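Local coordinates for peptidase M16 inactive domain family protein (Pseudomonas fluorescens, PDB 3GWB) that is of uncertain function, being classed with the M16 metallopeptidases as an inactive-domain family member, with hydrolase activity and metal binding only tentatively assigned, at residues Asn60-Glu65 against Pro122-Asp127; His163-Ala168 against Met306-Pro311; Ser247-Leu252 against Gln317-Met322; Leu252-Leu257 against Met413-Ala418. All blocks are in the same frame, centred on the assembly; numbering follows the deposited sequence.

Interaction 1 of 4, residues Asn60-Glu65 against Pro122-Asp127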
loop_
_atom_site.group_PDB
_atom_site.type_symbol
_atom_site.label_atom_id
_atom_site.label_comp_id
_atom_site.label_asym_id
_atom_site.label_seq_id
_atom_site.Cartn_x
_atom_site.Cartn_y
_atom_site.Cartn_z
ATOM N N ASN A 60 5.079 -17.901 4.208
ATOM C CA ASN A 60 3.977 -17.367 3.421
ATOM C C ASN A 60 4.439 -16.404 2.333
ATOM O O ASN A 60 3.852 -16.344 1.254
ATOM C CB ASN A 60 2.962 -16.677 4.336
ATOM C CG ASN A 60 1.760 -16.158 3.575
ATOM O OD1 ASN A 60 1.735 -15.007 3.142
ATOM N ND2 ASN A 60 0.764 -17.011 3.392
ATOM N N ALA A 61 5.497 -15.657 2.614
ATOM C CA ALA A 61 6.027 -14.699 1.658
ATOM C C ALA A 61 6.788 -15.387 0.534
ATOM O O ALA A 61 6.860 -14.865 -0.578
ATOM C CB ALA A 61 6.951 -13.713 2.369
HETATM N N MSE A 62 7.348 -16.558 0.824
HETATM C CA MSE A 62 8.134 -17.296 -0.167
HETATM C C MSE A 62 7.335 -18.189 -1.122
HETATM O O MSE A 62 7.895 -18.729 -2.078
HETATM C CB MSE A 62 9.188 -18.144 0.554
HETATM C CG MSE A 62 10.296 -17.344 1.263
HETATM SE SE MSE A 62 11.563 -16.748 0.124
HETATM C CE MSE A 62 12.252 -18.340 -0.415
ATOM N N LEU A 63 6.035 -18.336 -0.881
ATOM C CA LEU A 63 5.198 -19.193 -1.718
ATOM C C LEU A 63 5.317 -18.913 -3.208
ATOM O O LEU A 63 5.623 -19.815 -3.990
ATOM C CB LEU A 63 3.727 -19.079 -1.302
ATOM C CG LEU A 63 3.378 -19.461 0.144
ATOM C CD1 LEU A 63 1.886 -19.278 0.370
ATOM C CD2 LEU A 63 3.776 -20.908 0.418
ATOM N N ASN A 64 5.083 -17.667 -3.606
ATOM C CA ASN A 64 5.144 -17.319 -5.023
ATOM C C ASN A 64 6.510 -16.845 -5.502
ATOM O O ASN A 64 6.603 -16.152 -6.516
ATOM C CB ASN A 64 4.090 -16.258 -5.350
ATOM C CG ASN A 64 4.475 -14.889 -4.851
ATOM O OD1 ASN A 64 5.173 -14.757 -3.847
ATOM N ND2 ASN A 64 4.010 -13.855 -5.542
ATOM N N GLU A 65 7.563 -17.211 -4.774
ATOM C CA GLU A 65 8.923 -16.842 -5.153
ATOM C C GLU A 65 9.522 -17.878 -6.095
ATOM O O GLU A 65 10.604 -17.666 -6.642
ATOM C CB GLU A 65 9.826 -16.717 -3.921
ATOM C CG GLU A 65 9.608 -15.459 -3.111
ATOM C CD GLU A 65 9.853 -14.188 -3.913
ATOM O OE1 GLU A 65 10.837 -14.135 -4.688
ATOM O OE2 GLU A 65 9.067 -13.230 -3.756
ATOM N N PRO A 122 5.910 -25.075 -3.326
ATOM C CA PRO A 122 6.888 -23.994 -3.486
ATOM C C PRO A 122 8.310 -24.568 -3.396
ATOM O O PRO A 122 8.539 -25.561 -2.695
ATOM C CB PRO A 122 6.560 -23.070 -2.318
ATOM C CG PRO A 122 6.107 -24.042 -1.260
ATOM C CD PRO A 122 5.201 -24.964 -2.039
ATOM N N THR A 123 9.255 -23.953 -4.104
ATOM C CA THR A 123 10.642 -24.425 -4.096
ATOM C C THR A 123 11.584 -23.640 -3.182
ATOM O O THR A 123 12.728 -24.051 -2.973
ATOM C CB THR A 123 11.242 -24.407 -5.511
ATOM O OG1 THR A 123 11.106 -23.091 -6.065
ATOM C CG2 THR A 123 10.534 -25.417 -6.399
ATOM N N PHE A 124 11.105 -22.520 -2.648
ATOM C CA PHE A 124 11.897 -21.673 -1.757
ATOM C C PHE A 124 13.308 -21.443 -2.299
ATOM O O PHE A 124 14.283 -21.979 -1.765
ATOM C CB PHE A 124 11.987 -22.306 -0.363
ATOM C CG PHE A 124 10.649 -22.629 0.246
ATOM C CD1 PHE A 124 9.793 -21.614 0.664
ATOM C CD2 PHE A 124 10.246 -23.953 0.400
ATOM C CE1 PHE A 124 8.548 -21.915 1.222
ATOM C CE2 PHE A 124 9.005 -24.263 0.955
ATOM C CZ PHE A 124 8.156 -23.242 1.370
ATOM N N PRO A 125 13.436 -20.640 -3.368
ATOM C CA PRO A 125 14.747 -20.353 -3.964
ATOM C C PRO A 125 15.666 -19.623 -2.987
ATOM O O PRO A 125 15.243 -18.693 -2.296
ATOM C CB PRO A 125 14.400 -19.486 -5.175
ATOM C CG PRO A 125 13.006 -19.907 -5.514
ATOM C CD PRO A 125 12.358 -20.031 -4.161
ATOM N N ALA A 126 16.925 -20.044 -2.951
ATOM C CA ALA A 126 17.916 -19.465 -2.057
ATOM C C ALA A 126 18.111 -17.964 -2.238
ATOM O O ALA A 126 18.272 -17.233 -1.260
ATOM C CB ALA A 126 19.247 -20.194 -2.232
ATOM N N ASP A 127 18.087 -17.499 -3.480
ATOM C CA ASP A 127 18.286 -16.080 -3.745
ATOM C C ASP A 127 17.088 -15.230 -3.321
ATOM O O ASP A 127 17.229 -14.035 -3.059
ATOM C CB ASP A 127 18.596 -15.868 -5.228
ATOM C CG ASP A 127 17.411 -16.179 -6.125
ATOM O OD1 ASP A 127 16.735 -17.207 -5.902
ATOM O OD2 ASP A 127 17.165 -15.397 -7.067
HETATM O O HOH W 1 8.954 -20.717 -3.364
#

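Interaction 2 of 4, residues His163-Ala168 against Met306-Pro311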
loop_
_atom_site.group_PDB
_atom_site.type_symbol
_atom_site.label_atom_id
_atom_site.label_comp_id
_atom_site.label_asym_id
_atom_site.label_seq_id
_atom_site.Cartn_x
_atom_site.Cartn_y
_atom_site.Cartn_z
ATOM N N HIS A 163 2.404 -16.027 25.807
ATOM C CA HIS A 163 1.418 -16.553 24.877
ATOM C C HIS A 163 1.900 -16.334 23.438
ATOM O O HIS A 163 2.526 -15.318 23.137
ATOM C CB HIS A 163 0.086 -15.840 25.088
ATOM C CG HIS A 163 -1.018 -16.368 24.234
ATOM N ND1 HIS A 163 -1.796 -17.441 24.607
ATOM C CD2 HIS A 163 -1.450 -15.993 23.009
ATOM C CE1 HIS A 163 -2.665 -17.703 23.648
ATOM N NE2 HIS A 163 -2.477 -16.840 22.665
ATOM N N PRO A 164 1.615 -17.286 22.533
ATOM C CA PRO A 164 2.020 -17.199 21.123
ATOM C C PRO A 164 1.624 -15.919 20.373
ATOM O O PRO A 164 2.213 -15.610 19.335
ATOM C CB PRO A 164 1.393 -18.454 20.511
ATOM C CG PRO A 164 1.498 -19.435 21.635
ATOM C CD PRO A 164 1.040 -18.613 22.825
ATOM N N TYR A 165 0.636 -15.177 20.877
ATOM C CA TYR A 165 0.224 -13.930 20.222
ATOM C C TYR A 165 1.104 -12.753 20.625
ATOM O O TYR A 165 1.078 -11.707 19.979
ATOM C CB TYR A 165 -1.223 -13.553 20.562
ATOM C CG TYR A 165 -2.309 -14.432 19.978
ATOM C CD1 TYR A 165 -2.058 -15.295 18.910
ATOM C CD2 TYR A 165 -3.605 -14.377 20.491
ATOM C CE1 TYR A 165 -3.084 -16.081 18.367
ATOM C CE2 TYR A 165 -4.627 -15.147 19.963
ATOM C CZ TYR A 165 -4.366 -15.998 18.904
ATOM O OH TYR A 165 -5.393 -16.757 18.402
ATOM N N ALA A 166 1.876 -12.917 21.692
ATOM C CA ALA A 166 2.726 -11.842 22.183
ATOM C C ALA A 166 3.801 -11.329 21.219
ATOM O O ALA A 166 3.925 -10.123 21.014
ATOM C CB ALA A 166 3.382 -12.270 23.489
ATOM N N HIS A 167 4.579 -12.235 20.631
ATOM C CA HIS A 167 5.668 -11.831 19.744
ATOM C C HIS A 167 5.227 -11.322 18.378
ATOM O O HIS A 167 4.184 -11.712 17.857
ATOM C CB HIS A 167 6.655 -12.989 19.576
ATOM C CG HIS A 167 6.138 -14.100 18.724
ATOM N ND1 HIS A 167 6.400 -14.188 17.372
ATOM C CD2 HIS A 167 5.343 -15.158 19.020
ATOM C CE1 HIS A 167 5.791 -15.246 16.876
ATOM N NE2 HIS A 167 5.141 -15.853 17.852
ATOM N N ALA A 168 6.036 -10.435 17.805
ATOM C CA ALA A 168 5.741 -9.860 16.503
ATOM C C ALA A 168 5.742 -10.944 15.435
ATOM O O ALA A 168 6.624 -11.803 15.415
ATOM C CB ALA A 168 6.770 -8.792 16.165
HETATM N N MSE A 306 -9.645 -13.218 17.678
HETATM C CA MSE A 306 -8.862 -14.269 17.053
HETATM C C MSE A 306 -9.302 -15.611 17.614
HETATM O O MSE A 306 -10.277 -15.675 18.365
HETATM C CB MSE A 306 -7.377 -14.040 17.319
HETATM C CG MSE A 306 -6.864 -12.713 16.784
HETATM SE SE MSE A 306 -5.071 -12.544 16.942
HETATM C CE MSE A 306 -4.954 -11.733 18.489
ATOM N N GLN A 307 -8.595 -16.678 17.246
ATOM C CA GLN A 307 -8.938 -18.014 17.721
ATOM C C GLN A 307 -9.013 -17.956 19.237
ATOM O O GLN A 307 -9.961 -18.448 19.839
ATOM C CB GLN A 307 -7.879 -19.025 17.280
ATOM C CG GLN A 307 -8.298 -20.477 17.433
ATOM C CD GLN A 307 -7.256 -21.435 16.868
ATOM O OE1 GLN A 307 -6.169 -21.591 17.429
ATOM N NE2 GLN A 307 -7.583 -22.070 15.742
ATOM N N ALA A 308 -7.999 -17.358 19.848
ATOM C CA ALA A 308 -7.978 -17.190 21.292
ATOM C C ALA A 308 -8.380 -15.735 21.504
ATOM O O ALA A 308 -8.556 -14.997 20.533
ATOM C CB ALA A 308 -6.581 -17.444 21.840
ATOM N N ARG A 309 -8.526 -15.314 22.755
ATOM C CA ARG A 309 -8.918 -13.938 23.023
ATOM C C ARG A 309 -7.987 -12.925 22.370
ATOM O O ARG A 309 -6.788 -12.861 22.675
ATOM C CB ARG A 309 -8.981 -13.675 24.525
ATOM C CG ARG A 309 -10.164 -14.336 25.206
ATOM C CD ARG A 309 -10.161 -14.040 26.692
ATOM N NE ARG A 309 -10.568 -12.673 27.000
ATOM C CZ ARG A 309 -10.420 -12.111 28.195
ATOM N NH1 ARG A 309 -9.865 -12.801 29.182
ATOM N NH2 ARG A 309 -10.835 -10.871 28.415
ATOM N N GLY A 310 -8.553 -12.145 21.455
ATOM C CA GLY A 310 -7.785 -11.128 20.771
ATOM C C GLY A 310 -7.806 -9.883 21.629
ATOM O O GLY A 310 -8.542 -9.824 22.608
ATOM N N PRO A 311 -7.030 -8.857 21.289
ATOM C CA PRO A 311 -7.050 -7.664 22.129
ATOM C C PRO A 311 -8.108 -6.609 21.787
ATOM O O PRO A 311 -8.677 -6.596 20.695
ATOM C CB PRO A 311 -5.649 -7.119 21.940
ATOM C CG PRO A 311 -5.445 -7.358 20.457
ATOM C CD PRO A 311 -5.970 -8.766 20.264
#

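Interaction 3 of 4, residues Ser247-Leu252 against Gln317-Met322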
loop_
_atom_site.group_PDB
_atom_site.type_symbol
_atom_site.label_atom_id
_atom_site.label_comp_id
_atom_site.label_asym_id
_atom_site.label_seq_id
_atom_site.Cartn_x
_atom_site.Cartn_y
_atom_site.Cartn_z
ATOM N N SER A 247 11.235 12.240 20.097
ATOM C CA SER A 247 10.441 12.797 18.987
ATOM C C SER A 247 9.392 13.795 19.530
ATOM O O SER A 247 9.248 13.920 20.739
ATOM C CB SER A 247 9.794 11.671 18.193
ATOM O OG SER A 247 8.816 11.036 18.978
ATOM N N SER A 248 8.652 14.470 18.637
ATOM C CA SER A 248 7.722 15.562 18.987
ATOM C C SER A 248 6.259 15.335 19.344
ATOM O O SER A 248 5.560 16.253 19.897
ATOM C CB SER A 248 7.751 16.599 17.894
ATOM O OG SER A 248 6.560 17.369 17.927
ATOM N N GLN A 249 5.725 14.176 18.985
ATOM C CA GLN A 249 4.322 13.902 19.299
ATOM C C GLN A 249 4.377 12.739 20.268
ATOM O O GLN A 249 5.435 12.159 20.454
ATOM C CB GLN A 249 3.570 13.538 18.037
ATOM C CG GLN A 249 3.431 14.724 17.073
ATOM C CD GLN A 249 2.082 15.324 17.163
ATOM O OE1 GLN A 249 1.894 16.543 17.083
ATOM N NE2 GLN A 249 1.105 14.462 17.331
ATOM N N THR A 250 3.279 12.411 20.921
ATOM C CA THR A 250 3.313 11.258 21.802
ATOM C C THR A 250 2.265 10.246 21.396
ATOM O O THR A 250 1.114 10.591 21.150
ATOM C CB THR A 250 3.094 11.615 23.303
ATOM O OG1 THR A 250 1.916 12.416 23.447
ATOM C CG2 THR A 250 4.291 12.343 23.879
ATOM N N SER A 251 2.687 8.993 21.308
ATOM C CA SER A 251 1.798 7.909 20.932
ATOM C C SER A 251 1.215 7.275 22.183
ATOM O O SER A 251 1.954 6.896 23.092
ATOM C CB SER A 251 2.564 6.861 20.126
ATOM O OG SER A 251 1.874 5.625 20.124
ATOM N N LEU A 252 -0.111 7.169 22.223
ATOM C CA LEU A 252 -0.821 6.596 23.360
ATOM C C LEU A 252 -1.580 5.340 22.947
ATOM O O LEU A 252 -2.329 5.350 21.971
ATOM C CB LEU A 252 -1.824 7.609 23.919
ATOM C CG LEU A 252 -1.326 8.942 24.475
ATOM C CD1 LEU A 252 -2.524 9.855 24.711
ATOM C CD2 LEU A 252 -0.550 8.708 25.766
ATOM N N GLN A 317 -2.494 9.757 18.791
ATOM C CA GLN A 317 -1.250 10.513 18.867
ATOM C C GLN A 317 -1.630 11.956 19.195
ATOM O O GLN A 317 -2.617 12.469 18.684
ATOM C CB GLN A 317 -0.520 10.439 17.521
ATOM C CG GLN A 317 0.796 11.190 17.459
ATOM C CD GLN A 317 1.570 10.898 16.180
ATOM O OE1 GLN A 317 1.974 9.761 15.934
ATOM N NE2 GLN A 317 1.778 11.928 15.360
ATOM N N THR A 318 -0.858 12.596 20.063
ATOM C CA THR A 318 -1.127 13.972 20.461
ATOM C C THR A 318 0.186 14.693 20.722
ATOM O O THR A 318 1.247 14.073 20.747
ATOM C CB THR A 318 -1.953 14.038 21.765
ATOM O OG1 THR A 318 -1.232 13.391 22.820
ATOM C CG2 THR A 318 -3.297 13.351 21.588
ATOM N N ARG A 319 0.106 16.005 20.916
ATOM C CA ARG A 319 1.291 16.795 21.209
ATOM C C ARG A 319 1.825 16.278 22.543
ATOM O O ARG A 319 1.050 16.008 23.462
ATOM C CB ARG A 319 0.929 18.276 21.332
ATOM C CG ARG A 319 0.088 18.806 20.184
ATOM C CD ARG A 319 -0.083 20.317 20.265
ATOM N NE ARG A 319 1.114 21.026 19.816
ATOM C CZ ARG A 319 1.570 20.997 18.566
ATOM N NH1 ARG A 319 0.928 20.294 17.638
ATOM N NH2 ARG A 319 2.669 21.667 18.240
ATOM N N ALA A 320 3.144 16.137 22.638
ATOM C CA ALA A 320 3.793 15.636 23.845
ATOM C C ALA A 320 3.345 16.352 25.117
ATOM O O ALA A 320 3.126 15.720 26.153
ATOM C CB ALA A 320 5.309 15.740 23.698
ATOM N N GLU A 321 3.207 17.669 25.034
ATOM C CA GLU A 321 2.802 18.470 26.181
ATOM C C GLU A 321 1.339 18.284 26.570
ATOM O O GLU A 321 0.914 18.754 27.624
ATOM C CB GLU A 321 3.073 19.952 25.907
ATOM C CG GLU A 321 2.588 20.423 24.550
ATOM C CD GLU A 321 2.627 21.932 24.406
ATOM O OE1 GLU A 321 3.653 22.541 24.784
ATOM O OE2 GLU A 321 1.634 22.509 23.908
HETATM N N MSE A 322 0.570 17.603 25.728
HETATM C CA MSE A 322 -0.842 17.373 26.023
HETATM C C MSE A 322 -1.149 15.906 26.343
HETATM O O MSE A 322 -2.273 15.572 26.714
HETATM C CB MSE A 322 -1.706 17.815 24.833
HETATM C CG MSE A 322 -1.568 19.286 24.455
HETATM SE SE MSE A 322 -2.252 20.436 25.683
HETATM C CE MSE A 322 -0.830 20.772 26.653
#

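Interaction 4 of 4, residues Leu252-Leu257 against Met413-Ala418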
loop_
_atom_site.group_PDB
_atom_site.type_symbol
_atom_site.label_atom_id
_atom_site.label_comp_id
_atom_site.label_asym_id
_atom_site.label_seq_id
_atom_site.Cartn_x
_atom_site.Cartn_y
_atom_site.Cartn_z
ATOM N N LEU A 252 -0.111 7.169 22.223
ATOM C CA LEU A 252 -0.821 6.596 23.360
ATOM C C LEU A 252 -1.580 5.340 22.947
ATOM O O LEU A 252 -2.329 5.350 21.971
ATOM C CB LEU A 252 -1.824 7.609 23.919
ATOM C CG LEU A 252 -1.326 8.942 24.475
ATOM C CD1 LEU A 252 -2.524 9.855 24.711
ATOM C CD2 LEU A 252 -0.550 8.708 25.766
HETATM N N MSE A 253 -1.398 4.264 23.701
HETATM C CA MSE A 253 -2.088 3.018 23.409
HETATM C C MSE A 253 -2.608 2.400 24.698
HETATM O O MSE A 253 -1.871 2.266 25.675
HETATM C CB MSE A 253 -1.145 2.034 22.719
HETATM C CG MSE A 253 -0.539 2.552 21.433
HETATM SE SE MSE A 253 0.297 1.222 20.567
HETATM C CE MSE A 253 -1.086 0.302 19.974
ATOM N N LEU A 254 -3.887 2.045 24.699
ATOM C CA LEU A 254 -4.513 1.425 25.858
ATOM C C LEU A 254 -5.103 0.122 25.364
ATOM O O LEU A 254 -5.587 0.048 24.237
ATOM C CB LEU A 254 -5.628 2.305 26.428
ATOM C CG LEU A 254 -5.270 3.723 26.875
ATOM C CD1 LEU A 254 -5.115 4.620 25.657
ATOM C CD2 LEU A 254 -6.371 4.263 27.780
ATOM N N ALA A 255 -5.074 -0.908 26.202
ATOM C CA ALA A 255 -5.601 -2.192 25.786
ATOM C C ALA A 255 -5.788 -3.172 26.927
ATOM O O ALA A 255 -5.293 -2.971 28.035
ATOM C CB ALA A 255 -4.673 -2.810 24.732
ATOM N N GLN A 256 -6.520 -4.236 26.618
ATOM C CA GLN A 256 -6.796 -5.325 27.537
ATOM C C GLN A 256 -7.321 -6.434 26.655
ATOM O O GLN A 256 -7.576 -6.209 25.469
ATOM C CB GLN A 256 -7.836 -4.927 28.586
ATOM C CG GLN A 256 -9.132 -4.353 28.051
ATOM C CD GLN A 256 -10.085 -3.981 29.180
ATOM O OE1 GLN A 256 -10.793 -4.838 29.725
ATOM N NE2 GLN A 256 -10.084 -2.708 29.556
ATOM N N LEU A 257 -7.467 -7.629 27.212
ATOM C CA LEU A 257 -7.953 -8.748 26.427
ATOM C C LEU A 257 -9.389 -8.527 25.987
ATOM O O LEU A 257 -10.245 -8.160 26.790
ATOM C CB LEU A 257 -7.854 -10.046 27.229
ATOM C CG LEU A 257 -6.438 -10.521 27.557
ATOM C CD1 LEU A 257 -6.505 -11.850 28.309
ATOM C CD2 LEU A 257 -5.647 -10.685 26.266
HETATM N N MSE A 413 -7.105 -2.211 32.106
HETATM C CA MSE A 413 -6.334 -1.611 31.022
HETATM C C MSE A 413 -4.828 -1.589 31.227
HETATM O O MSE A 413 -4.326 -1.289 32.316
HETATM C CB MSE A 413 -6.823 -0.186 30.736
HETATM C CG MSE A 413 -8.053 -0.119 29.836
HETATM SE SE MSE A 413 -7.722 -0.530 28.098
HETATM C CE MSE A 413 -8.841 0.607 27.275
ATOM N N VAL A 414 -4.125 -1.941 30.157
ATOM C CA VAL A 414 -2.672 -1.943 30.122
ATOM C C VAL A 414 -2.360 -0.760 29.222
ATOM O O VAL A 414 -2.841 -0.690 28.086
ATOM C CB VAL A 414 -2.125 -3.227 29.478
ATOM C CG1 VAL A 414 -0.605 -3.161 29.392
ATOM C CG2 VAL A 414 -2.562 -4.432 30.288
ATOM N N ILE A 415 -1.573 0.178 29.726
ATOM C CA ILE A 415 -1.257 1.361 28.954
ATOM C C ILE A 415 0.220 1.496 28.616
ATOM O O ILE A 415 1.092 1.263 29.450
ATOM C CB ILE A 415 -1.724 2.603 29.706
ATOM C CG1 ILE A 415 -3.201 2.436 30.071
ATOM C CG2 ILE A 415 -1.512 3.845 28.857
ATOM C CD1 ILE A 415 -3.700 3.459 31.057
ATOM N N VAL A 416 0.489 1.872 27.373
ATOM C CA VAL A 416 1.853 2.050 26.915
ATOM C C VAL A 416 1.938 3.286 26.039
ATOM O O VAL A 416 1.226 3.403 25.038
ATOM C CB VAL A 416 2.339 0.830 26.103
ATOM C CG1 VAL A 416 3.759 1.066 25.614
ATOM C CG2 VAL A 416 2.267 -0.424 26.958
ATOM N N SER A 417 2.806 4.211 26.426
ATOM C CA SER A 417 3.006 5.436 25.672
ATOM C C SER A 417 4.453 5.518 25.204
ATOM O O SER A 417 5.356 4.996 25.855
ATOM C CB SER A 417 2.681 6.653 26.539
ATOM O OG SER A 417 3.481 6.664 27.705
ATOM N N ALA A 418 4.663 6.162 24.065
ATOM C CA ALA A 418 6.001 6.331 23.519
ATOM C C ALA A 418 6.122 7.782 23.103
ATOM O O ALA A 418 5.368 8.265 22.255
ATOM C CB ALA A 418 6.210 5.417 22.313
#

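Interaction 1 of 4, residues Asn60-Glu65 against Pro122-Asp127
Met62 and Phe124 approach to 6.0 Å between their CA atoms and Leu63 and Pro122 to 5.4 Å between theirs, so the end region of helix 55-62 lies against the loop that leads into helix 126-143, with Pro125 as N-cap. In active M16 peptidases the corresponding helix carries the HxxEH zinc motif; sequence comparison suggests that Asn60 and Ala61 stand at its glutamate and last histidine positions, consistent with loss of that motif here. Met62, modelled as selenomethionine, supplies the largest single share of the contact. Its CB meets the edge of the Phe124 ring, near the ring plane, at 3.5 Å from CD1. The chain then bends at chi2 (-79°) and again at chi3 (-65°), the second bend placing CE, which lies 3.6 Å from Pro125 O. On one face of the same ring sits Pro122 CB, offset toward the rim. Leu63 approaches the proline with a methyl, CD2 lying 4.3 Å from Pro122 CG, while His188 of helix 181-191 touches both residues. The carboxylate of Glu65 turns to helix 126-143, making a salt bridge with Arg131 and a hydrogen bond to Ser128. Toward Pro125 chiefly its backbone contributes: Glu65 O lies 3.5 Å from Pro125 CG, a plain van der Waals approach. With no direct hydrogen bond between the two segments, polar coupling runs through one water. Met62 O, already bonded by Glu65 N, accepts from that water at 2.6 Å, and the water accepts in turn from Phe124 N.

Interaction 2 of 4, residues His163-Ala168 against Met306-Pro311
Tyr165 lays one ring face against Met306, a Met-aromatic contact that joins a type I turn, His163 to Ala166, to the loop connecting antiparallel strands 299-303 and 311-319 in the M16 fold. The side chain leaves the backbone toward that loop, with CB at the edge of the His163 imidazole, in its plane. A chi1 of -70° puts CG anti to the carbonyl carbon, and CG is 4.1 Å from the methyl CE of Met306. Further out, CD2 has the same methyl at 3.6 Å, and CE2 packs 3.6 Å from Ala308 CB. The selenium of Met306, a selenomethionine, stands over the centre of the ring, SE being 4.0 Å from the centroid and 13° off the normal. The imidazole of His163 occupies the opposite face, offset toward the rim, so the ring is held from both sides. Tyr165 CZ lies 3.9 Å from Met306 CB. At the tip, Tyr165 OH is 3.5 Å from Gln307 CB. The neighbouring amide, Gln307 N, bonds instead to Asp93. Tyr165 OH accepts one nearly straight hydrogen bond across the contact, from Ala308 N at 3.0 Å and 164°.

Interaction 3 of 4, residues Ser247-Leu252 against Gln317-Met322
Gln249 and Gln317 bring their side chains together at about a right angle, with amide planes 55° apart, which excludes a flat amide stack; their aliphatic parts touch, Gln317 CG being 3.7 Å from Gln249 CB. The guanidinium of Arg319 is turned steeply against the Gln249 amide and met obliquely. Tyr142 of the second subunit packs on Gln317 and Gln145 of that subunit on Gln249, so this side of the strand pair reaches the dimer interface. Another face carries Thr250 and Thr318. Their backbones form the antiparallel hydrogen-bonded pair, with Thr250 N to Thr318 O short at 2.6 Å and Thr318 N to Thr250 O at 3.0 Å. A chi1 of 51° sets Thr250 OG1 between its backbone N and carbonyl carbon, from where it donates to Thr318 O at 3.2 Å, approaching 61° out of the carbonyl plane. That oxygen is therefore gripped by two donors from one residue. The methyl CG2 of Thr250 meets Ala320 CB at 3.6 Å and presses more tightly on Ala320 CA, 3.3 Å away, where the chain turns through the Met322 N to Arg319 O bond. The Thr250-Thr318 pair, flanked by non-hydrogen-bonded pairs Gln249-Arg319 and Ser251-Gln317, sets the register of antiparallel neighbours in the five-stranded mixed sheet, with helix 323-340 on the threonine face and helix 147-160 touching Ser251 on the other, consistent with an M16 alpha/beta domain.

Interaction 4 of 4, residues Leu252-Leu257 against Met413-Ala418
Met413 meets Gln256 at the start of an antiparallel pairing within the five-stranded mixed sheet, where strands 252-257 and 414-418 run at 157° to each other. The two side chains cross at about a right angle, with Met413 CG 3.3 Å from Gln256 NE2, an amide nitrogen that donates to Asn409 O. A bend at chi2 (-72°) swings the selenium of this selenomethionine toward the backbone of Ala255, and its methyl CE continues to Leu254 CB at 3.7 Å. Val414 comes next and forms a hydrogen-bonded pair with Ala255: N to Ala255 O is 2.6 Å, and Ala255 N returns to Val414 O at 2.9 Å. Ile415 lies beside Leu254, both side chains pointing the same way and CG1 reaching Leu254 CG at 4.0 Å; Gln331 of helix 323-340 covers the pair. Through its own backbone Ile415 also bonds Ser239 and Gly241 of the next strand. Val416 repeats the hydrogen-bonded pattern with Met253, and its side chain shares with Val414 and Met253 the face packed on Leu155 of helix 147-160. Its N sits 2.9 Å from Met253 O, whereas the return bond from Met253 N is bent to 136°. Ser417 closes the register opposite Leu252; its hydroxyl bonds His242, and its CB rests 3.9 Å from Leu252 CD2.

Interactions 3 and 4 share Leu252 and use successive parts of strand 249-257, one on its side toward 311-319 and the other toward 414-419; their centres are 15 Å apart, and Ser251 N lies 2.9 Å from Ala418 O, a probable hydrogen bond between them. Interaction 2 adjoins the Leu257 end of strand 249-257, away from interaction 3: a weak bond joins Arg309 NH2 to Leu257 O at 3.2 Å, linking it to interaction 4. Interaction 1 stands apart, closing earlier in the chain, with its centre 26 Å from that of interaction 2 and 41 Å from that of interaction 3. It alone involves the helix that probably corresponds to the zinc-motif helix of active relatives.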